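Local coordinates for KLLA0E08119p (Kluyveromyces lactis, PDB 3VA7), which probably carboxylates urea to allophanate using ATP, hydrogencarbonate and a biotin cofactor, as the urea carboxylase part of a longer bifunctional enzyme, at residues G253-S258 and Q323-I328; N660-I665 and G776-F781; W691-N696 and G771-G776. One frame throughout, in Å; residues are numbered along the deposited sequence.

Contact 1 of 3, residues G253-S258 and Q323-I328; sequences GERDCS and QVEHPI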
# COMPACT_ATOMS: atom_id res chain seq x y z
N GLY A 253 15.08 17.35 39.56
CA GLY A 253 14.25 18.41 39.03
C GLY A 253 12.77 18.05 39.13
O GLY A 253 12.40 16.95 39.61
N GLU A 254 11.90 18.97 38.69
CA GLU A 254 10.47 18.71 38.71
C GLU A 254 9.87 18.85 37.33
O GLU A 254 10.38 19.59 36.47
CB GLU A 254 9.73 19.65 39.69
CG GLU A 254 9.31 20.98 39.10
CD GLU A 254 10.49 21.90 38.83
OE1 GLU A 254 11.66 21.53 39.14
OE2 GLU A 254 10.24 23.02 38.32
N ARG A 255 8.78 18.14 37.13
CA ARG A 255 8.13 18.12 35.86
C ARG A 255 6.69 18.35 36.18
O ARG A 255 6.19 17.88 37.21
CB ARG A 255 8.30 16.76 35.16
CG ARG A 255 9.74 16.39 34.93
CD ARG A 255 9.92 15.05 34.24
NE ARG A 255 9.57 13.89 35.05
CZ ARG A 255 10.44 12.99 35.50
NH1 ARG A 255 11.75 13.08 35.22
NH2 ARG A 255 10.00 11.96 36.23
N ASP A 256 6.02 19.08 35.30
CA ASP A 256 4.59 19.22 35.32
C ASP A 256 3.95 18.25 34.29
O ASP A 256 4.32 18.22 33.13
CB ASP A 256 4.28 20.65 34.99
CG ASP A 256 2.86 20.97 35.12
OD1 ASP A 256 2.00 20.37 34.41
OD2 ASP A 256 2.60 21.86 35.94
N CYS A 257 2.96 17.49 34.74
CA CYS A 257 2.35 16.44 33.97
C CYS A 257 0.86 16.58 34.06
O CYS A 257 0.10 15.61 33.97
CB CYS A 257 2.81 15.07 34.49
SG CYS A 257 4.63 14.79 34.37
N SER A 258 0.43 17.83 34.19
CA SER A 258 -0.99 18.17 34.26
C SER A 258 -1.81 17.80 33.01
O SER A 258 -2.98 17.47 33.15
CB SER A 258 -1.14 19.65 34.58
OG SER A 258 -0.13 20.09 35.49
N GLN A 323 10.44 6.80 34.62
CA GLN A 323 9.15 7.17 34.01
C GLN A 323 9.25 7.57 32.53
O GLN A 323 10.32 8.08 32.09
CB GLN A 323 8.54 8.34 34.77
CG GLN A 323 7.82 8.01 36.06
CD GLN A 323 7.30 9.27 36.68
OE1 GLN A 323 8.08 10.15 36.98
NE2 GLN A 323 6.01 9.41 36.82
N VAL A 324 8.15 7.34 31.79
CA VAL A 324 8.06 7.70 30.38
C VAL A 324 8.60 9.14 30.09
O VAL A 324 9.47 9.30 29.25
CB VAL A 324 6.64 7.49 29.76
CG1 VAL A 324 6.64 7.87 28.24
CG2 VAL A 324 6.10 6.01 29.97
N GLU A 325 8.17 10.14 30.86
CA GLU A 325 8.60 11.54 30.64
C GLU A 325 10.01 11.91 31.02
O GLU A 325 10.35 13.12 30.94
CB GLU A 325 7.65 12.56 31.30
CG GLU A 325 7.44 12.37 32.77
CD GLU A 325 6.28 11.41 33.11
OE1 GLU A 325 6.02 10.45 32.36
OE2 GLU A 325 5.60 11.64 34.15
N HIS A 326 10.82 10.95 31.46
CA HIS A 326 12.17 11.24 31.97
C HIS A 326 13.05 12.04 31.00
O HIS A 326 13.97 12.76 31.44
CB HIS A 326 12.93 9.96 32.40
CG HIS A 326 13.50 9.18 31.25
ND1 HIS A 326 12.74 8.34 30.47
CD2 HIS A 326 14.76 9.15 30.72
CE1 HIS A 326 13.50 7.82 29.51
NE2 HIS A 326 14.72 8.30 29.64
N PRO A 327 12.82 11.92 29.68
CA PRO A 327 13.73 12.70 28.81
C PRO A 327 13.69 14.21 28.94
O PRO A 327 14.70 14.84 28.66
CB PRO A 327 13.30 12.31 27.40
CG PRO A 327 12.62 10.91 27.54
CD PRO A 327 11.96 11.00 28.91
N ILE A 328 12.61 14.82 29.41
CA ILE A 328 12.67 16.29 29.50
C ILE A 328 13.69 16.76 30.55
O ILE A 328 14.47 17.73 30.34
CB ILE A 328 11.30 16.97 29.65
CG1 ILE A 328 10.59 16.51 30.92
CG2 ILE A 328 10.44 16.69 28.44
CD1 ILE A 328 9.36 17.30 31.19
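Arg255 reaches from strand 249-261 across the residues that lead into helix 326-333, and successive parts of its side chain meet different partners. The first carbons are apolar: CB and CG pass by Ile328, Arg255 CG lying 3.9 Å from Ile328 CD1, and Arg255 CD comes to 3.7 Å from Ile328 CG1. A bend at chi3 (-70°) then swings the guanidinium off that aliphatic run toward the turn. There Arg255 NE stands 3.5 Å from Glu325 CG, and Arg255 NH1 is 3.8 Å from His326 CA, with the backbone N of His326 over one face of the group. Arg255 NH2 gives Gln323 OE1 a weak, bent hydrogen bond of 2.7 Å at the guanidinium edge, the two planes turned 56° apart. Firmer partners lie outside: Glu238 for NE and Thr329 for NH1, while Gln323 OE1 also takes Thr301. Glu325 bends past the arginine to salt bridges with Lys265 and Arg367. With an alanine for the arginine, Glu238 would probably lose its charged mate and a gap would open beside Ile328. The Gln-Val-Glu-His sequence, as in related biotin carboxylases, is probably part of the bicarbonate site; a glycerol, likely from the crystallisation liquor, bonds Glu325 and Val324 N. The contact joins the start of helix 326-333 to the sheet where strand 249-261 runs between 235-244 and 264-270; Glu325 and Ile328 also touch 264-270 and 362-372.

Contact 2 of 3, residues N660-I665 and G776-F781; sequences NKDWKI and GDTIQF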
# COMPACT_ATOMS: atom_id res chain seq x y z
N ASN A 660 -29.68 5.06 -22.23
CA ASN A 660 -30.33 3.80 -22.50
C ASN A 660 -29.31 2.64 -22.60
O ASN A 660 -29.48 1.69 -23.39
CB ASN A 660 -31.10 3.94 -23.85
CG ASN A 660 -30.17 4.25 -25.04
OD1 ASN A 660 -29.31 5.14 -24.96
ND2 ASN A 660 -30.33 3.49 -26.11
N LYS A 661 -28.25 2.72 -21.80
CA LYS A 661 -27.30 1.60 -21.62
C LYS A 661 -26.68 1.22 -22.95
O LYS A 661 -26.40 0.06 -23.26
CB LYS A 661 -27.94 0.40 -20.88
CG LYS A 661 -28.34 0.74 -19.42
CD LYS A 661 -29.00 -0.43 -18.65
CE LYS A 661 -27.94 -1.48 -18.12
NZ LYS A 661 -27.28 -1.06 -16.84
N ASP A 662 -26.46 2.25 -23.77
CA ASP A 662 -25.94 1.97 -25.10
C ASP A 662 -25.07 3.14 -25.54
O ASP A 662 -25.45 4.31 -25.35
CB ASP A 662 -27.07 1.65 -26.07
CG ASP A 662 -26.63 1.69 -27.49
OD1 ASP A 662 -26.08 0.65 -28.02
OD2 ASP A 662 -26.80 2.79 -28.07
N TRP A 663 -23.91 2.82 -26.12
CA TRP A 663 -22.88 3.84 -26.26
C TRP A 663 -22.08 3.65 -27.50
O TRP A 663 -21.83 2.50 -27.89
CB TRP A 663 -21.86 3.66 -25.15
CG TRP A 663 -22.30 3.73 -23.75
CD1 TRP A 663 -22.85 2.72 -23.01
CD2 TRP A 663 -22.11 4.85 -22.89
NE1 TRP A 663 -23.07 3.19 -21.69
CE2 TRP A 663 -22.61 4.48 -21.60
CE3 TRP A 663 -21.55 6.12 -23.06
CZ2 TRP A 663 -22.55 5.33 -20.51
CZ3 TRP A 663 -21.51 6.99 -21.96
CH2 TRP A 663 -22.00 6.59 -20.70
N LYS A 664 -21.64 4.76 -28.10
CA LYS A 664 -20.67 4.66 -29.22
C LYS A 664 -19.38 5.14 -28.66
O LYS A 664 -19.34 6.18 -27.98
CB LYS A 664 -21.04 5.51 -30.44
CG LYS A 664 -22.40 5.20 -31.10
CD LYS A 664 -22.57 3.77 -31.46
CE LYS A 664 -24.05 3.43 -31.66
NZ LYS A 664 -24.23 2.06 -32.22
N ILE A 665 -18.32 4.37 -28.92
CA ILE A 665 -17.04 4.65 -28.30
C ILE A 665 -15.94 4.74 -29.33
O ILE A 665 -15.64 3.74 -30.01
CB ILE A 665 -16.76 3.61 -27.18
CG1 ILE A 665 -17.87 3.72 -26.12
CG2 ILE A 665 -15.36 3.81 -26.56
CD1 ILE A 665 -17.55 3.15 -24.81
N GLY A 776 -24.07 -5.21 -18.63
CA GLY A 776 -25.23 -5.18 -19.45
C GLY A 776 -25.27 -4.04 -20.44
O GLY A 776 -26.06 -4.09 -21.36
N ASP A 777 -24.44 -3.00 -20.29
CA ASP A 777 -24.44 -1.91 -21.28
C ASP A 777 -24.03 -2.52 -22.61
O ASP A 777 -23.36 -3.54 -22.63
CB ASP A 777 -23.49 -0.76 -20.93
CG ASP A 777 -24.00 0.13 -19.79
OD1 ASP A 777 -23.29 1.11 -19.46
OD2 ASP A 777 -25.07 -0.13 -19.19
N THR A 778 -24.47 -1.91 -23.71
CA THR A 778 -23.98 -2.26 -25.04
C THR A 778 -23.07 -1.14 -25.57
O THR A 778 -23.28 0.04 -25.29
CB THR A 778 -25.15 -2.47 -26.06
OG1 THR A 778 -26.10 -1.40 -25.93
CG2 THR A 778 -25.87 -3.76 -25.80
N ILE A 779 -22.08 -1.50 -26.35
CA ILE A 779 -21.20 -0.48 -26.91
C ILE A 779 -20.88 -0.85 -28.32
O ILE A 779 -21.00 -2.03 -28.69
CB ILE A 779 -19.86 -0.30 -26.08
CG1 ILE A 779 -18.90 -1.47 -26.29
CG2 ILE A 779 -20.14 -0.14 -24.58
CD1 ILE A 779 -17.72 -1.48 -25.30
N GLN A 780 -20.47 0.14 -29.10
CA GLN A 780 -19.96 -0.07 -30.46
C GLN A 780 -18.76 0.82 -30.62
O GLN A 780 -18.78 2.02 -30.26
CB GLN A 780 -20.99 0.32 -31.51
CG GLN A 780 -20.59 -0.06 -32.92
CD GLN A 780 -21.62 0.37 -33.98
OE1 GLN A 780 -22.41 1.31 -33.78
NE2 GLN A 780 -21.59 -0.31 -35.12
N PHE A 781 -17.70 0.22 -31.13
CA PHE A 781 -16.45 0.93 -31.35
C PHE A 781 -16.44 1.60 -32.70
O PHE A 781 -16.71 1.02 -33.74
CB PHE A 781 -15.26 -0.03 -31.22
CG PHE A 781 -15.10 -0.59 -29.84
CD1 PHE A 781 -14.86 0.28 -28.75
CD2 PHE A 781 -15.17 -1.97 -29.61
CE1 PHE A 781 -14.71 -0.22 -27.48
CE2 PHE A 781 -15.02 -2.48 -28.31
CZ PHE A 781 -14.80 -1.62 -27.24
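The carbonyl oxygen of Lys661 receives the backbone N of Thr778 at 2.8 Å in a nearly straight bond (173°), and the CA-H of Asp777 approaches the same oxygen. This opens a parallel beta pairing, strand 662-669 beside strand 778-783, which closes a seven-stranded mixed sheet by joining its first and last strands, in the A and B part of the carboxyltransferase domain. Further along, Gln780 N binds Trp663 O, and Ile665 N binds Gln780 O at 2.7 Å; the link from Trp663 N to Thr778 O is weak. CA-H groups of both strands add to the carbonyls between these rungs.

The pairs Asp662-Thr778 and Lys664-Gln780 share one face of the sheet, which is polar and partly exposed. Lys664 turns at chi2 (-54°), which brings its NZ across to the Gln780 side chain, 2.5 Å from Gln780 OE1, while Gln780 NE2 is held by Phe687 O, fixing the amide's rotation. The carboxylate of Asp662 has its stronger partner in Lys690 and lies 2.9 Å, measured from OD1, from Thr778 OG1.

Ahead of the strands, Asp777 divides its two oxygens. Its OD1 takes the indole NE1 of Trp663 at 3.1 Å, the donor standing well above the carboxylate plane, and its OD2 makes a long, weak salt bridge with Lys661 NZ, whose nearer partner is Thr774. The opposite face of the sheet is buried and apolar. Trp663 CB and Ile665 CD1 both approach CG2 of Ile779, whose CG1 lies over one face of the Phe781 ring, and Phe781 CD1 ends 4.1 Å from Ile665 CB.

Contact 3 of 3, residues W691-N696 and G771-G776; sequences WKVHYN and GQLTPG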
# COMPACT_ATOMS: atom_id res chain seq x y z
N TRP A 691 -21.12 -4.80 -28.50
CA TRP A 691 -20.46 -5.56 -27.46
C TRP A 691 -21.22 -5.31 -26.18
O TRP A 691 -21.60 -4.16 -25.90
CB TRP A 691 -19.03 -5.06 -27.28
CG TRP A 691 -18.13 -5.45 -28.42
CD1 TRP A 691 -17.82 -4.70 -29.56
CD2 TRP A 691 -17.44 -6.69 -28.56
NE1 TRP A 691 -16.98 -5.42 -30.37
CE2 TRP A 691 -16.73 -6.64 -29.79
CE3 TRP A 691 -17.35 -7.83 -27.77
CZ2 TRP A 691 -15.94 -7.70 -30.24
CZ3 TRP A 691 -16.59 -8.90 -28.22
CH2 TRP A 691 -15.89 -8.83 -29.44
N LYS A 692 -21.41 -6.38 -25.39
CA LYS A 692 -22.10 -6.30 -24.12
C LYS A 692 -21.08 -6.30 -22.97
O LYS A 692 -20.16 -7.13 -22.97
CB LYS A 692 -23.05 -7.49 -24.04
CG LYS A 692 -24.19 -7.41 -23.03
CD LYS A 692 -25.30 -8.37 -23.52
CE LYS A 692 -26.72 -8.05 -22.96
NZ LYS A 692 -27.19 -6.60 -22.96
N VAL A 693 -21.24 -5.40 -22.02
CA VAL A 693 -20.37 -5.34 -20.86
C VAL A 693 -20.62 -6.48 -19.83
O VAL A 693 -21.76 -6.66 -19.33
CB VAL A 693 -20.58 -4.00 -20.14
CG1 VAL A 693 -19.65 -3.89 -18.89
CG2 VAL A 693 -20.34 -2.88 -21.08
N HIS A 694 -19.55 -7.19 -19.48
CA HIS A 694 -19.57 -8.46 -18.70
C HIS A 694 -19.45 -8.18 -17.19
O HIS A 694 -18.84 -7.18 -16.76
CB HIS A 694 -18.38 -9.27 -19.20
CG HIS A 694 -18.17 -10.61 -18.55
ND1 HIS A 694 -17.88 -10.76 -17.21
CD2 HIS A 694 -18.11 -11.85 -19.10
CE1 HIS A 694 -17.68 -12.05 -16.96
NE2 HIS A 694 -17.80 -12.72 -18.09
N TYR A 695 -20.03 -9.05 -16.37
CA TYR A 695 -20.09 -8.81 -14.91
C TYR A 695 -18.68 -8.63 -14.27
O TYR A 695 -18.52 -7.87 -13.31
CB TYR A 695 -20.91 -9.91 -14.17
CG TYR A 695 -20.22 -11.24 -14.17
CD1 TYR A 695 -19.28 -11.57 -13.18
CD2 TYR A 695 -20.45 -12.14 -15.19
CE1 TYR A 695 -18.60 -12.80 -13.22
CE2 TYR A 695 -19.81 -13.36 -15.24
CZ TYR A 695 -18.89 -13.71 -14.26
OH TYR A 695 -18.28 -14.95 -14.34
N ASN A 696 -17.68 -9.36 -14.80
CA ASN A 696 -16.31 -9.18 -14.42
C ASN A 696 -15.62 -7.94 -15.03
O ASN A 696 -14.75 -8.06 -15.91
CB ASN A 696 -15.51 -10.47 -14.72
CG ASN A 696 -15.57 -11.48 -13.55
OD1 ASN A 696 -15.89 -11.11 -12.40
ND2 ASN A 696 -15.28 -12.76 -13.85
N GLY A 771 -15.22 4.48 -18.30
CA GLY A 771 -15.50 4.67 -16.87
C GLY A 771 -16.98 4.81 -16.43
O GLY A 771 -17.27 5.03 -15.24
N GLN A 772 -17.91 4.70 -17.36
CA GLN A 772 -19.31 4.88 -17.00
C GLN A 772 -20.12 3.67 -17.42
O GLN A 772 -21.34 3.60 -17.17
CB GLN A 772 -19.87 6.21 -17.56
CG GLN A 772 -19.31 7.49 -16.91
CD GLN A 772 -19.63 7.58 -15.43
OE1 GLN A 772 -20.41 6.77 -14.94
NE2 GLN A 772 -19.03 8.55 -14.69
N LEU A 773 -19.44 2.72 -18.06
CA LEU A 773 -20.04 1.44 -18.39
C LEU A 773 -20.46 0.63 -17.12
O LEU A 773 -19.85 0.76 -16.07
CB LEU A 773 -19.11 0.65 -19.31
CG LEU A 773 -18.66 1.22 -20.67
CD1 LEU A 773 -17.77 0.20 -21.43
CD2 LEU A 773 -19.86 1.65 -21.54
N THR A 774 -21.57 -0.11 -17.21
CA THR A 774 -22.05 -0.95 -16.11
C THR A 774 -22.37 -2.23 -16.81
O THR A 774 -22.60 -2.21 -18.02
CB THR A 774 -23.34 -0.40 -15.39
OG1 THR A 774 -24.33 -0.07 -16.36
CG2 THR A 774 -23.06 0.85 -14.55
N PRO A 775 -22.37 -3.37 -16.09
CA PRO A 775 -22.67 -4.66 -16.77
C PRO A 775 -23.99 -4.57 -17.47
O PRO A 775 -24.87 -3.86 -17.02
CB PRO A 775 -22.75 -5.66 -15.64
CG PRO A 775 -21.88 -5.09 -14.58
CD PRO A 775 -21.91 -3.56 -14.71
N GLY A 776 -24.07 -5.21 -18.63
CA GLY A 776 -25.23 -5.18 -19.45
C GLY A 776 -25.27 -4.04 -20.44
O GLY A 776 -26.06 -4.09 -21.36
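Val693 meets the loop 771-776 with both its backbone and its side chain, at a place where residues 692-695 meet a loop running at roughly a right angle to them (92°). Its carbonyl oxygen accepts the N-H of Gly776, Val693 O to Gly776 N being 2.8 Å in an almost straight bond, and the CA-H of Pro775 lies against the same oxygen. The isopropyl group is turned so that CG1 stands opposite the strand nitrogen (chi1 -179°), close to Pro775 CA, while CG2 sits beside that nitrogen and heads for the loop. There Val693 CG2 comes to 4.0 Å from Leu773 CD1, a methyl that the staggered, extended leucine chain holds out toward the strand. Between these branches the carbonyl of Thr774 faces the valine, its O 3.4 Å from Val693 CB. On the Tyr695 side, Pro775 CG rests 4.1 Å from Tyr695 CA.

Lys692 is nearly extended until its last torsion, where chi4 (45°) turns NZ over to Gly776 O at 3.2 Å. Gly776 has a positive phi, at which a CB would collide with the preceding carbonyl. Beyond the valine the strand turns a corner, and the N of Asn696 binds His694 ND1 in the imidazole plane at 2.8 Å. Asn696 then reaches Lys1202 N and Glu1199, beside the bound biotin. Across the contact itself, aliphatic touches and C-H groups against carbonyl oxygens accompany two hydrogen bonds, both accepted by main-chain carbonyls, so their acceptor side does not depend on the identity of a side chain; the lysine ammonium is the one charged group in either bond.

How the contacts relate
The contacts sample two separate parts of a multidomain biotin enzyme. Contact 1 comes first along the chain, in the ATP-grasp region of the biotin carboxylase part; its centre is about 68 Å from that of contact 2 and 62 Å from that of contact 3, across the molecule's centre. Contacts 2 and 3 both belong to the carboxyltransferase domain, with centres about 9 Å apart and Gly776 in common. Contact 3 is nested within the loop that contact 2 closes, and strand 778-783 lies between strands 662-669 and 691-698. Biotin is bound about 8 Å from the His694 side chain and 13 Å from that of Phe781, so its carrier probably travels far between the parts.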